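Local coordinates for protein glucose-6-phosphate isomerase (Plasmodium falciparum, PDB 3QKI) that probably catalyses the reversible conversion of alpha-D-glucose 6-phosphate into beta-D-fructose 6-phosphate, an early step of glycolysis, at residues S110-L116 and W306-G310; I118-I123 and L136-H140; L143-E147 and Y330-R334; L179-F183 and L385-H391; G339-D344 and G527-L532. One frame throughout, in Å; residues are numbered along the deposited sequence.

In the fold
The five contacts show how an isomerase with two main sheets is held together by helices and loops. Four of them join parts of the chain more than 180 residues apart; contact 2 is local. Helix 135-154 serves contacts 2 and 3, whose centres lie about 12 Å apart, and helix 330-349 serves contacts 3 and 5, about 17 Å between centres. Contacts 1 and 2 touch (L116 on V139), as do contacts 4 and 5 (H391 on L530). Along the chain, contact 2 lies within the span of contact 1, whereas contact 4 crosses contacts 1, 3 and 5. Contact 4, centred about 5 Å from the chain's centre, lies near fructose 6-phosphate-binding residues; contacts 2 and 3 lie away from them.

Contact 1 of 5, residues S110-L116 and W306-G310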
# COMPACT_ATOMS: atom_id res chain seq x y z
N SER A 110 -16.08 -27.24 2.87
CA SER A 110 -15.92 -26.90 4.27
C SER A 110 -14.95 -25.72 4.34
O SER A 110 -14.23 -25.45 3.38
CB SER A 110 -15.39 -28.09 5.06
OG SER A 110 -16.34 -29.14 5.06
N VAL A 111 -14.95 -25.01 5.46
CA VAL A 111 -14.10 -23.83 5.72
C VAL A 111 -13.47 -24.11 7.08
O VAL A 111 -14.10 -23.89 8.13
CB VAL A 111 -14.94 -22.53 5.69
CG1 VAL A 111 -14.10 -21.33 6.11
CG2 VAL A 111 -15.55 -22.30 4.29
N LEU A 112 -12.25 -24.66 7.06
CA LEU A 112 -11.64 -25.14 8.31
C LEU A 112 -10.23 -24.64 8.60
O LEU A 112 -9.44 -25.36 9.23
CB LEU A 112 -11.72 -26.68 8.36
CG LEU A 112 -13.08 -27.31 8.64
CD1 LEU A 112 -13.06 -28.81 8.33
CD2 LEU A 112 -13.55 -27.02 10.06
N HIS A 113 -9.95 -23.38 8.27
CA HIS A 113 -8.67 -22.78 8.65
C HIS A 113 -8.50 -22.75 10.19
O HIS A 113 -7.38 -22.83 10.68
CB HIS A 113 -8.50 -21.39 8.02
CG HIS A 113 -9.66 -20.49 8.27
ND1 HIS A 113 -10.75 -20.48 7.42
CD2 HIS A 113 -9.86 -19.61 9.27
CE1 HIS A 113 -11.59 -19.60 7.95
NE2 HIS A 113 -11.09 -19.04 9.06
N THR A 114 -9.61 -22.68 10.95
CA THR A 114 -9.58 -22.70 12.42
C THR A 114 -9.01 -24.03 12.96
O THR A 114 -8.42 -24.02 14.03
CB THR A 114 -10.96 -22.39 13.03
OG1 THR A 114 -11.93 -23.30 12.48
CG2 THR A 114 -11.40 -20.97 12.78
N ALA A 115 -9.16 -25.15 12.22
CA ALA A 115 -8.65 -26.46 12.63
C ALA A 115 -7.12 -26.51 12.60
O ALA A 115 -6.52 -27.28 13.36
CB ALA A 115 -9.22 -27.56 11.73
N LEU A 116 -6.49 -25.64 11.75
CA LEU A 116 -5.03 -25.57 11.60
C LEU A 116 -4.28 -25.24 12.89
O LEU A 116 -3.12 -25.62 13.05
CB LEU A 116 -4.64 -24.56 10.51
CG LEU A 116 -5.14 -24.88 9.10
CD1 LEU A 116 -5.01 -23.66 8.20
CD2 LEU A 116 -4.45 -26.11 8.51
N TRP A 306 -4.96 -28.55 2.75
CA TRP A 306 -6.22 -29.12 2.29
C TRP A 306 -7.16 -28.15 1.60
O TRP A 306 -7.03 -26.93 1.78
CB TRP A 306 -6.88 -29.85 3.48
CG TRP A 306 -5.92 -30.81 4.11
CD1 TRP A 306 -5.62 -32.07 3.68
CD2 TRP A 306 -4.94 -30.49 5.11
NE1 TRP A 306 -4.54 -32.57 4.37
CE2 TRP A 306 -4.10 -31.62 5.26
CE3 TRP A 306 -4.67 -29.34 5.89
CZ2 TRP A 306 -3.04 -31.66 6.18
CZ3 TRP A 306 -3.63 -29.39 6.81
CH2 TRP A 306 -2.83 -30.54 6.95
N ASP A 307 -8.11 -28.68 0.81
CA ASP A 307 -9.05 -27.83 0.07
C ASP A 307 -9.95 -26.95 0.95
O ASP A 307 -10.43 -25.93 0.46
CB ASP A 307 -9.83 -28.60 -1.02
CG ASP A 307 -10.90 -29.57 -0.54
OD1 ASP A 307 -11.57 -30.19 -1.40
OD2 ASP A 307 -11.05 -29.72 0.71
N TRP A 308 -10.13 -27.32 2.24
CA TRP A 308 -10.90 -26.54 3.21
C TRP A 308 -10.09 -25.37 3.82
O TRP A 308 -10.58 -24.65 4.69
CB TRP A 308 -11.58 -27.42 4.27
CG TRP A 308 -10.75 -28.56 4.80
CD1 TRP A 308 -10.90 -29.88 4.50
CD2 TRP A 308 -9.70 -28.48 5.77
NE1 TRP A 308 -9.99 -30.63 5.20
CE2 TRP A 308 -9.26 -29.80 6.01
CE3 TRP A 308 -9.08 -27.42 6.47
CZ2 TRP A 308 -8.21 -30.09 6.90
CZ3 TRP A 308 -8.07 -27.72 7.37
CH2 TRP A 308 -7.64 -29.03 7.58
N VAL A 309 -8.85 -25.17 3.31
CA VAL A 309 -7.97 -24.05 3.65
C VAL A 309 -8.01 -23.09 2.45
O VAL A 309 -7.42 -23.39 1.41
CB VAL A 309 -6.50 -24.47 3.96
CG1 VAL A 309 -5.69 -23.25 4.41
CG2 VAL A 309 -6.43 -25.56 5.02
N GLY A 310 -8.68 -21.96 2.60
CA GLY A 310 -8.71 -20.95 1.53
C GLY A 310 -7.37 -20.25 1.47
O GLY A 310 -6.75 -20.07 2.51
O HOH W 1 -14.09 -29.34 1.81
O HOH W 2 -10.55 -21.82 4.94
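L112 and W308 meet through backbone and side chains alike. The amide N of L112 donates to O of W308 at 2.9 Å, almost straight at 169°. CB of L112 presses to 3.3 Å from CE3 of the indole, and CD1 of the leucine lies over one face of that ring; CB of W306 lies on the opposite face. L116 reaches the turn with both methyls. CD2 comes in the plane of the W306 ring, 3.8 Å from CZ3, while CD1 meets CG1 of V309 tip to tip at 3.9 Å.

A type I beta turn from W306 to V309 presents these groups. Within it, CG of W308 sits between its backbone N and carbonyl carbon (chi1 41°), which swings the indole toward L112. A water joins ND1 of H113, N of G310 and O of W308, 2.8 Å from the last. Farther out, NE1 of W306 bonds to OE1 of E304, and its side chain lies about 5 Å from that of K250, which binds fructose 6-phosphate. With an amide and a water both donating to O of W308, the turn is held by polar bonds as well as by its tryptophans.

Contact 2 of 5, residues I118-I123 and L136-H140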
# COMPACT_ATOMS: atom_id res chain seq x y z
N ILE A 118 -5.67 -25.78 16.17
CA ILE A 118 -6.14 -26.50 17.37
C ILE A 118 -4.88 -27.25 17.92
O ILE A 118 -4.19 -27.92 17.14
CB ILE A 118 -7.33 -27.45 17.05
CG1 ILE A 118 -8.58 -26.63 16.66
CG2 ILE A 118 -7.63 -28.39 18.25
CD1 ILE A 118 -9.75 -27.47 16.03
N PRO A 119 -4.50 -27.05 19.21
CA PRO A 119 -3.29 -27.73 19.73
C PRO A 119 -3.48 -29.24 19.89
O PRO A 119 -4.61 -29.71 19.96
CB PRO A 119 -3.02 -27.02 21.06
CG PRO A 119 -4.35 -26.52 21.50
CD PRO A 119 -5.19 -26.28 20.27
N ILE A 120 -2.36 -29.97 19.90
CA ILE A 120 -2.30 -31.43 20.00
C ILE A 120 -3.11 -32.02 21.16
O ILE A 120 -3.75 -33.04 20.97
CB ILE A 120 -0.83 -31.97 19.92
CG1 ILE A 120 -0.78 -33.48 19.62
CG2 ILE A 120 -0.01 -31.62 21.16
CD1 ILE A 120 -0.71 -33.84 18.24
N GLU A 121 -3.14 -31.36 22.32
CA GLU A 121 -3.88 -31.87 23.48
C GLU A 121 -5.41 -31.95 23.27
O GLU A 121 -6.11 -32.63 24.02
CB GLU A 121 -3.49 -31.12 24.76
CG GLU A 121 -3.73 -29.62 24.71
CD GLU A 121 -2.60 -28.73 24.22
OE1 GLU A 121 -1.65 -29.22 23.56
OE2 GLU A 121 -2.71 -27.50 24.48
N LYS A 122 -5.91 -31.27 22.21
CA LYS A 122 -7.33 -31.23 21.86
C LYS A 122 -7.64 -32.06 20.60
O LYS A 122 -8.76 -31.99 20.09
CB LYS A 122 -7.79 -29.76 21.66
CG LYS A 122 -7.68 -28.89 22.88
CD LYS A 122 -8.29 -27.51 22.62
CE LYS A 122 -8.06 -26.58 23.79
NZ LYS A 122 -8.93 -25.37 23.73
N ILE A 123 -6.66 -32.86 20.11
CA ILE A 123 -6.79 -33.71 18.91
C ILE A 123 -8.04 -34.61 18.93
O ILE A 123 -8.63 -34.86 17.88
CB ILE A 123 -5.49 -34.52 18.60
CG1 ILE A 123 -5.49 -35.07 17.16
CG2 ILE A 123 -5.23 -35.64 19.67
CD1 ILE A 123 -4.10 -35.34 16.55
N LEU A 136 -7.72 -33.32 12.24
CA LEU A 136 -6.67 -32.87 13.16
C LEU A 136 -5.44 -33.78 13.13
O LEU A 136 -4.34 -33.33 13.44
CB LEU A 136 -7.22 -32.68 14.58
CG LEU A 136 -8.31 -31.63 14.77
CD1 LEU A 136 -8.61 -31.44 16.24
CD2 LEU A 136 -7.89 -30.26 14.18
N GLU A 137 -5.63 -35.05 12.72
CA GLU A 137 -4.53 -35.99 12.56
C GLU A 137 -3.67 -35.59 11.35
O GLU A 137 -2.45 -35.69 11.42
CB GLU A 137 -5.06 -37.42 12.40
CG GLU A 137 -5.72 -37.92 13.67
CD GLU A 137 -4.83 -38.56 14.73
OE1 GLU A 137 -3.60 -38.63 14.53
OE2 GLU A 137 -5.39 -38.99 15.77
N ASP A 138 -4.29 -35.11 10.27
CA ASP A 138 -3.59 -34.63 9.08
C ASP A 138 -2.88 -33.31 9.43
O ASP A 138 -1.72 -33.14 9.03
CB ASP A 138 -4.59 -34.37 7.94
CG ASP A 138 -5.19 -35.62 7.33
OD1 ASP A 138 -4.43 -36.54 6.98
OD2 ASP A 138 -6.43 -35.65 7.16
N VAL A 139 -3.56 -32.41 10.17
CA VAL A 139 -3.04 -31.10 10.60
C VAL A 139 -1.76 -31.33 11.40
O VAL A 139 -0.70 -30.77 11.07
CB VAL A 139 -4.10 -30.29 11.40
CG1 VAL A 139 -3.47 -29.09 12.12
CG2 VAL A 139 -5.25 -29.84 10.51
N HIS A 140 -1.85 -32.18 12.45
CA HIS A 140 -0.69 -32.48 13.27
C HIS A 140 0.42 -33.31 12.62
O HIS A 140 1.57 -33.16 13.01
CB HIS A 140 -1.07 -32.92 14.67
CG HIS A 140 -1.62 -31.78 15.44
ND1 HIS A 140 -0.78 -30.84 16.02
CD2 HIS A 140 -2.90 -31.42 15.66
CE1 HIS A 140 -1.57 -29.96 16.61
NE2 HIS A 140 -2.86 -30.27 16.41
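H140 and I118 supply the polar link between these segments. NE2 of the imidazole donates to O of I118 at 2.8 Å, with the acceptor near the ring plane but the bond bent to 140° at the hydrogen. This bond helps to set the rotation of the ring, together with I120 on its face. One contact is of CH-pi type: CD1 of I120 stands over a face of the H140 imidazole, 3.9 Å from its centroid and 27° off the normal, while CG1 of V139 lies beyond the opposite face.

Two apolar pairs follow. I118 and L136 cross at about a right angle, with CG2 of I118 3.8 Å from CD1 of L136. I123 and L136 run past each other in opposite directions, CG1 of I123 3.9 Å from CB of L136. Separately, a methyl packs against a carboxylate: with CG1 anti to the backbone N (chi1 -163°), I123 carries its CD1 to 3.8 Å from CD of E137.

N134 ties both partners, its ND2 bonding to O of I123 and its OD1 to N of L136. In sequence the segments lie before and after the small hairpin of strands 129-130 and 133-134, and a 3-10 turn is folded back onto the first turns of helix 135-154.

Contact 3 of 5, residues L143-E147 and Y330-R334; sequences LKKIE and YKNMR
The Y330 ring takes CB of E147 over one face, in a CH-pi contact 3.8 Å from the centroid and 17° off the normal. At the edge of the phenol, in its plane, lies NH1 of R334 from the same helix, though only provisionally, because this holds for one of the two conformers modelled for the arginine. The carboxylate plane of E147 is turned 25° from that of the ring, with CD of E147 near CD2 of Y330. These groups occupy the gap between two helices, 135-154 and 330-349, whose short segments 143-147 and 330-334 run roughly antiparallel, 11.0 Å apart at their axes. An aromatic ring spans that gap: with CG anti to the backbone N (chi1 -173°), Y330 projects from the start of its helix toward the other one.

E147 meets the phenol at about a right angle along its extended chain, CG lying 3.6 Å from CD2 of the ring. It also faces R334, but the salt bridge from OE1 of E147 to NH1 of R334 is long at 3.6 Å and doubtful, given the arginine's two positions. The other end of the phenol is bordered by L143, whose side chain crosses it at about a right angle, and I146 adds a looser touch from CG2 to CD1 of the ring at 4.4 Å. S325 touches both I146 and Y330, so helix 318-328 also packs against both. At the hydroxyl end of the tyrosine, OH of Y330 comes to 3.5 Å from CB of L143.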
# COMPACT_ATOMS: atom_id res chain seq x y z
N LEU A 143 2.30 -30.58 10.85
CA LEU A 143 3.00 -29.76 11.83
C LEU A 143 4.24 -30.47 12.42
O LEU A 143 5.29 -29.85 12.52
CB LEU A 143 2.04 -29.24 12.94
CG LEU A 143 1.05 -28.17 12.51
CD1 LEU A 143 0.10 -27.83 13.64
CD2 LEU A 143 1.76 -26.91 12.05
N LYS A 144 4.13 -31.80 12.69
CA LYS A 144 5.27 -32.59 13.20
C LYS A 144 6.38 -32.65 12.14
O LYS A 144 7.55 -32.55 12.49
CB LYS A 144 4.82 -34.01 13.58
CG LYS A 144 4.11 -34.05 14.92
CD LYS A 144 3.30 -35.33 15.03
CE LYS A 144 3.28 -35.94 16.41
NZ LYS A 144 2.46 -35.15 17.37
N LYS A 145 6.01 -32.78 10.87
CA LYS A 145 6.93 -32.82 9.75
C LYS A 145 7.67 -31.47 9.63
O LYS A 145 8.88 -31.44 9.38
CB LYS A 145 6.17 -33.15 8.46
CG LYS A 145 7.05 -33.43 7.26
CD LYS A 145 6.20 -33.73 6.05
CE LYS A 145 6.95 -33.66 4.76
NZ LYS A 145 7.95 -34.73 4.66
N ILE A 146 6.94 -30.35 9.82
CA ILE A 146 7.52 -28.99 9.76
C ILE A 146 8.47 -28.77 10.93
O ILE A 146 9.58 -28.27 10.72
CB ILE A 146 6.42 -27.88 9.71
CG1 ILE A 146 5.63 -27.95 8.38
CG2 ILE A 146 7.03 -26.48 9.96
CD1 ILE A 146 4.33 -27.14 8.37
N GLU A 147 8.04 -29.16 12.15
CA GLU A 147 8.87 -29.02 13.35
C GLU A 147 10.20 -29.72 13.12
O GLU A 147 11.24 -29.08 13.32
CB GLU A 147 8.13 -29.59 14.57
CG GLU A 147 8.94 -29.58 15.84
CD GLU A 147 8.18 -30.04 17.07
OE1 GLU A 147 8.63 -29.70 18.19
OE2 GLU A 147 7.13 -30.71 16.92
N TYR A 330 10.18 -23.52 15.17
CA TYR A 330 8.83 -24.04 15.40
C TYR A 330 8.20 -23.59 16.72
O TYR A 330 6.99 -23.33 16.75
CB TYR A 330 8.80 -25.57 15.29
CG TYR A 330 7.39 -26.11 15.36
CD1 TYR A 330 6.52 -25.99 14.28
CD2 TYR A 330 6.89 -26.65 16.54
CE1 TYR A 330 5.20 -26.43 14.37
CE2 TYR A 330 5.59 -27.11 16.63
CZ TYR A 330 4.74 -27.00 15.54
OH TYR A 330 3.44 -27.42 15.64
N LYS A 331 9.00 -23.55 17.83
CA LYS A 331 8.49 -23.14 19.16
C LYS A 331 7.81 -21.77 19.07
O LYS A 331 6.75 -21.59 19.65
CB LYS A 331 9.61 -23.08 20.21
CG LYS A 331 9.93 -24.40 20.87
CD LYS A 331 10.80 -24.22 22.13
CE LYS A 331 10.03 -23.76 23.35
NZ LYS A 331 10.89 -23.74 24.56
N ASN A 332 8.41 -20.82 18.34
CA ASN A 332 7.84 -19.49 18.18
C ASN A 332 6.53 -19.57 17.37
O ASN A 332 5.54 -18.99 17.77
CB ASN A 332 8.84 -18.54 17.52
CG ASN A 332 9.92 -18.04 18.44
OD1 ASN A 332 9.69 -17.75 19.60
ND2 ASN A 332 11.13 -17.90 17.93
N MET A 333 6.51 -20.37 16.31
CA MET A 333 5.33 -20.58 15.48
C MET A 333 4.20 -21.31 16.22
O MET A 333 3.02 -21.01 15.94
CB MET A 333 5.69 -21.16 14.12
CG MET A 333 6.52 -20.20 13.26
SD MET A 333 6.12 -18.42 13.46
CE MET A 333 4.44 -18.37 12.73
N ARG A 334 4.55 -22.19 17.20
CA ARG A 334 3.56 -22.89 18.01
C ARG A 334 2.84 -21.84 18.88
O ARG A 334 1.62 -21.89 18.99
CB ARG A 334 4.24 -23.98 18.87
CG ARG A 334 3.30 -24.79 19.74
CD ARG A 334 3.93 -26.10 20.20
NE ARG A 334 5.30 -25.91 20.68
CZ ARG A 334 6.28 -26.79 20.52
NH1 ARG A 334 6.05 -27.95 19.91
NH2 ARG A 334 7.49 -26.53 20.98

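Contact 4 of 5, residues L179-F183 and L385-H391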
# COMPACT_ATOMS: atom_id res chain seq x y z
N LEU A 179 1.02 -13.43 1.06
CA LEU A 179 0.59 -12.21 1.78
C LEU A 179 0.57 -12.33 3.30
O LEU A 179 1.14 -11.49 3.98
CB LEU A 179 -0.70 -11.59 1.21
CG LEU A 179 -0.58 -10.92 -0.17
CD1 LEU A 179 -1.94 -10.69 -0.80
CD2 LEU A 179 0.19 -9.60 -0.11
N GLY A 180 -0.05 -13.38 3.80
CA GLY A 180 -0.09 -13.62 5.24
C GLY A 180 1.29 -13.90 5.79
O GLY A 180 1.68 -13.33 6.82
N THR A 181 2.06 -14.74 5.07
CA THR A 181 3.43 -15.07 5.48
C THR A 181 4.29 -13.80 5.58
O THR A 181 4.96 -13.63 6.60
CB THR A 181 4.04 -16.08 4.51
OG1 THR A 181 3.11 -17.15 4.32
CG2 THR A 181 5.40 -16.63 4.99
N GLU A 182 4.27 -12.93 4.55
CA GLU A 182 5.08 -11.72 4.56
C GLU A 182 4.66 -10.77 5.69
O GLU A 182 5.54 -10.17 6.34
CB GLU A 182 5.13 -11.02 3.19
CG GLU A 182 6.06 -9.81 3.24
CD GLU A 182 6.50 -9.28 1.90
OE1 GLU A 182 5.69 -9.29 0.95
OE2 GLU A 182 7.67 -8.84 1.80
N PHE A 183 3.35 -10.69 5.97
CA PHE A 183 2.87 -9.88 7.09
C PHE A 183 3.56 -10.38 8.37
O PHE A 183 4.19 -9.59 9.06
CB PHE A 183 1.31 -9.93 7.19
CG PHE A 183 0.73 -9.99 8.60
CD1 PHE A 183 1.13 -9.10 9.58
CD2 PHE A 183 -0.21 -10.97 8.93
CE1 PHE A 183 0.65 -9.22 10.90
CE2 PHE A 183 -0.73 -11.04 10.23
CZ PHE A 183 -0.29 -10.17 11.20
N LEU A 385 4.69 -3.66 11.30
CA LEU A 385 3.42 -4.06 10.71
C LEU A 385 3.24 -3.48 9.27
O LEU A 385 2.13 -3.46 8.77
CB LEU A 385 2.24 -3.72 11.64
CG LEU A 385 2.07 -4.68 12.87
CD1 LEU A 385 0.95 -4.20 13.77
CD2 LEU A 385 1.77 -6.09 12.44
N LEU A 386 4.35 -3.05 8.60
CA LEU A 386 4.29 -2.48 7.25
C LEU A 386 3.64 -3.38 6.19
O LEU A 386 3.18 -2.87 5.18
CB LEU A 386 5.61 -1.82 6.75
CG LEU A 386 6.85 -2.71 6.55
CD1 LEU A 386 6.98 -3.13 5.14
CD2 LEU A 386 8.12 -1.93 6.82
N LYS A 387 3.58 -4.69 6.43
CA LYS A 387 2.98 -5.62 5.47
C LYS A 387 1.62 -6.17 5.92
O LYS A 387 1.04 -7.00 5.23
CB LYS A 387 3.95 -6.76 5.09
CG LYS A 387 5.21 -6.29 4.38
CD LYS A 387 4.93 -5.79 3.00
CE LYS A 387 6.17 -5.29 2.32
NZ LYS A 387 5.85 -4.72 0.98
N PHE A 388 1.09 -5.66 7.05
CA PHE A 388 -0.21 -6.12 7.59
C PHE A 388 -1.37 -5.72 6.65
O PHE A 388 -2.15 -6.58 6.26
CB PHE A 388 -0.42 -5.58 9.02
CG PHE A 388 -1.72 -5.98 9.67
CD1 PHE A 388 -2.04 -7.32 9.88
CD2 PHE A 388 -2.63 -5.01 10.10
CE1 PHE A 388 -3.24 -7.69 10.54
CE2 PHE A 388 -3.83 -5.38 10.74
CZ PHE A 388 -4.12 -6.71 10.95
N SER A 389 -1.46 -4.43 6.29
CA SER A 389 -2.49 -3.83 5.40
C SER A 389 -2.63 -4.59 4.07
O SER A 389 -3.76 -4.84 3.64
CB SER A 389 -2.12 -2.37 5.12
OG SER A 389 -3.03 -1.71 4.26
N ALA A 390 -1.50 -4.97 3.42
CA ALA A 390 -1.51 -5.71 2.16
C ALA A 390 -2.19 -7.06 2.34
O ALA A 390 -2.93 -7.49 1.46
CB ALA A 390 -0.09 -5.88 1.62
N HIS A 391 -1.95 -7.73 3.48
CA HIS A 391 -2.62 -9.01 3.79
C HIS A 391 -4.13 -8.76 4.06
O HIS A 391 -4.96 -9.45 3.45
CB HIS A 391 -1.98 -9.73 5.00
CG HIS A 391 -2.77 -10.95 5.42
ND1 HIS A 391 -3.12 -11.93 4.50
CD2 HIS A 391 -3.30 -11.26 6.62
CE1 HIS A 391 -3.79 -12.84 5.18
NE2 HIS A 391 -3.94 -12.48 6.46
O HOH W 3 1.52 -8.83 3.32
O HOH W 4 4.12 -6.63 8.73
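F183, F388 and H391 form an aromatic cluster where the first turns of helices 179-197 and 388-400 meet. CD1 of F388 lies over one face of the F183 ring, 3.4 Å from CE1, with the two planes oblique at 58°. H391 is turned almost parallel to F183, but slid so far aside that the centroids are 5.9 Å apart and the rings barely overlap. Its CG, anti to the backbone N (chi1 173°), lays the imidazole face against CA of G180, 3.7 Å from the centroid, in a CH-pi contact. At the edge of F183, CD2 of L385 comes to 3.7 Å from CE1.

Outside the cluster, E182 and K387 lay their aliphatic parts together, CG to CG at 3.8 Å; their charged ends, OE1 and NZ, stay too far apart for a salt bridge. Waters join the backbones: one bonds to O of L179 and O of K387, another to O of F183 and N of K387, which is at the N-cap position of its helix.

L179 packs near Q394, a fructose 6-phosphate-binding residue, and against S430 of the second subunit. Helix 523-543 covers the aromatic side through C526, L529 and L530, while strands 443-448 and 219-223 pack against F388 and E182 respectively.

Contact 5 of 5, residues G339-D344 and G527-L532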
# COMPACT_ATOMS: atom_id res chain seq x y z
N GLY A 339 -2.02 -18.32 19.85
CA GLY A 339 -2.68 -17.02 19.77
C GLY A 339 -3.89 -17.06 18.87
O GLY A 339 -4.97 -16.63 19.27
N CYS A 340 -3.74 -17.63 17.65
CA CYS A 340 -4.81 -17.81 16.67
C CYS A 340 -5.94 -18.59 17.32
O CYS A 340 -7.11 -18.21 17.22
CB CYS A 340 -4.31 -18.52 15.42
SG CYS A 340 -3.07 -17.59 14.48
N HIS A 341 -5.57 -19.71 17.97
CA HIS A 341 -6.51 -20.61 18.61
C HIS A 341 -7.33 -19.95 19.72
O HIS A 341 -8.56 -20.10 19.73
CB HIS A 341 -5.81 -21.88 19.13
CG HIS A 341 -6.76 -22.83 19.79
ND1 HIS A 341 -7.77 -23.46 19.08
CD2 HIS A 341 -6.84 -23.22 21.08
CE1 HIS A 341 -8.40 -24.23 19.95
NE2 HIS A 341 -7.86 -24.12 21.16
N ASP A 342 -6.67 -19.19 20.62
CA ASP A 342 -7.36 -18.50 21.72
C ASP A 342 -8.34 -17.46 21.22
O ASP A 342 -9.44 -17.35 21.78
CB ASP A 342 -6.36 -17.92 22.73
CG ASP A 342 -5.69 -18.98 23.58
OD1 ASP A 342 -6.18 -20.14 23.59
OD2 ASP A 342 -4.68 -18.66 24.24
N MET A 343 -8.00 -16.74 20.14
CA MET A 343 -8.93 -15.78 19.54
C MET A 343 -10.08 -16.54 18.82
O MET A 343 -11.22 -16.09 18.90
CB MET A 343 -8.20 -14.81 18.59
CG MET A 343 -9.12 -13.77 17.92
SD MET A 343 -10.08 -12.73 19.07
CE MET A 343 -8.80 -11.70 19.66
N ASP A 344 -9.79 -17.70 18.15
CA ASP A 344 -10.82 -18.52 17.52
C ASP A 344 -11.87 -18.95 18.57
O ASP A 344 -13.08 -18.84 18.31
CB ASP A 344 -10.24 -19.80 16.89
CG ASP A 344 -9.40 -19.59 15.64
OD1 ASP A 344 -9.44 -18.47 15.06
OD2 ASP A 344 -8.62 -20.51 15.30
N GLY A 527 -0.62 -13.76 16.57
CA GLY A 527 -1.64 -14.77 16.32
C GLY A 527 -3.02 -14.23 16.68
O GLY A 527 -3.97 -14.38 15.89
N LEU A 528 -3.13 -13.54 17.85
CA LEU A 528 -4.39 -12.90 18.26
C LEU A 528 -4.85 -11.91 17.17
O LEU A 528 -6.03 -11.90 16.82
CB LEU A 528 -4.22 -12.12 19.57
CG LEU A 528 -4.04 -12.87 20.87
CD1 LEU A 528 -3.84 -11.88 21.99
CD2 LEU A 528 -5.24 -13.79 21.18
N LEU A 529 -3.91 -11.08 16.65
CA LEU A 529 -4.19 -10.07 15.61
C LEU A 529 -4.67 -10.71 14.29
O LEU A 529 -5.64 -10.25 13.71
CB LEU A 529 -2.97 -9.14 15.40
CG LEU A 529 -3.11 -8.00 14.37
CD1 LEU A 529 -4.19 -7.00 14.76
CD2 LEU A 529 -1.77 -7.28 14.17
N LEU A 530 -3.99 -11.77 13.82
CA LEU A 530 -4.39 -12.46 12.60
C LEU A 530 -5.79 -13.04 12.74
O LEU A 530 -6.64 -12.80 11.87
CB LEU A 530 -3.41 -13.60 12.22
CG LEU A 530 -3.89 -14.49 11.06
CD1 LEU A 530 -3.83 -13.76 9.74
CD2 LEU A 530 -3.21 -15.81 11.06
N SER A 531 -6.04 -13.79 13.82
CA SER A 531 -7.33 -14.45 14.02
C SER A 531 -8.45 -13.42 14.19
O SER A 531 -9.54 -13.65 13.71
CB SER A 531 -7.28 -15.44 15.17
OG SER A 531 -8.59 -15.89 15.50
N LEU A 532 -8.16 -12.29 14.84
CA LEU A 532 -9.13 -11.22 15.05
C LEU A 532 -9.70 -10.76 13.69
O LEU A 532 -10.91 -10.66 13.56
CB LEU A 532 -8.47 -10.04 15.81
CG LEU A 532 -9.29 -8.75 15.94
CD1 LEU A 532 -10.59 -9.01 16.65
CD2 LEU A 532 -8.49 -7.65 16.66
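G339 and G527 bring two helix backbones together, their CA atoms 4.2 Å apart. With no side chain on either, the short helical segments 339-344 and 527-532 approach to 7.1 Å at the axes and cross at -46°.

The polar contacts gather at S531. Its OG, carried anti to the backbone N (chi1 170°), donates to OD1 of D344 at 2.8 Å, meeting that oxygen from above the carboxylate plane, 40° out of it. OD2 of D344 is engaged by NE of R117 in a salt bridge, so each carboxylate oxygen has a partner, and the paired charge would probably help keep it ionised. O of C340 lies near the hydroxyl too, but its backbone partner is N of D344 one turn on.

This is a buried crossing of helix 330-349 with helix 523-543, in which glycines allow close backbone approach at one end and larger side chains interleave at the other. Apolar and van der Waals packing follows. SG of C340 rests 3.9 Å from CD2 of L530, and L530 also touches V315. L528 reaches across to G339, CD2 lying 3.4 Å from O of G339 and 4.1 Å from CB of M343. M343 is folded at chi2 and chi3 so that its chain bends along the second helix: CG lies against the serine hydroxyl, 3.3 Å from OG of S531, and CE ends 4.2 Å from CB of L532. F61, in strand 58-61, touches both M343 and L528, and P357 of helix 356-371 touches M343 and L532.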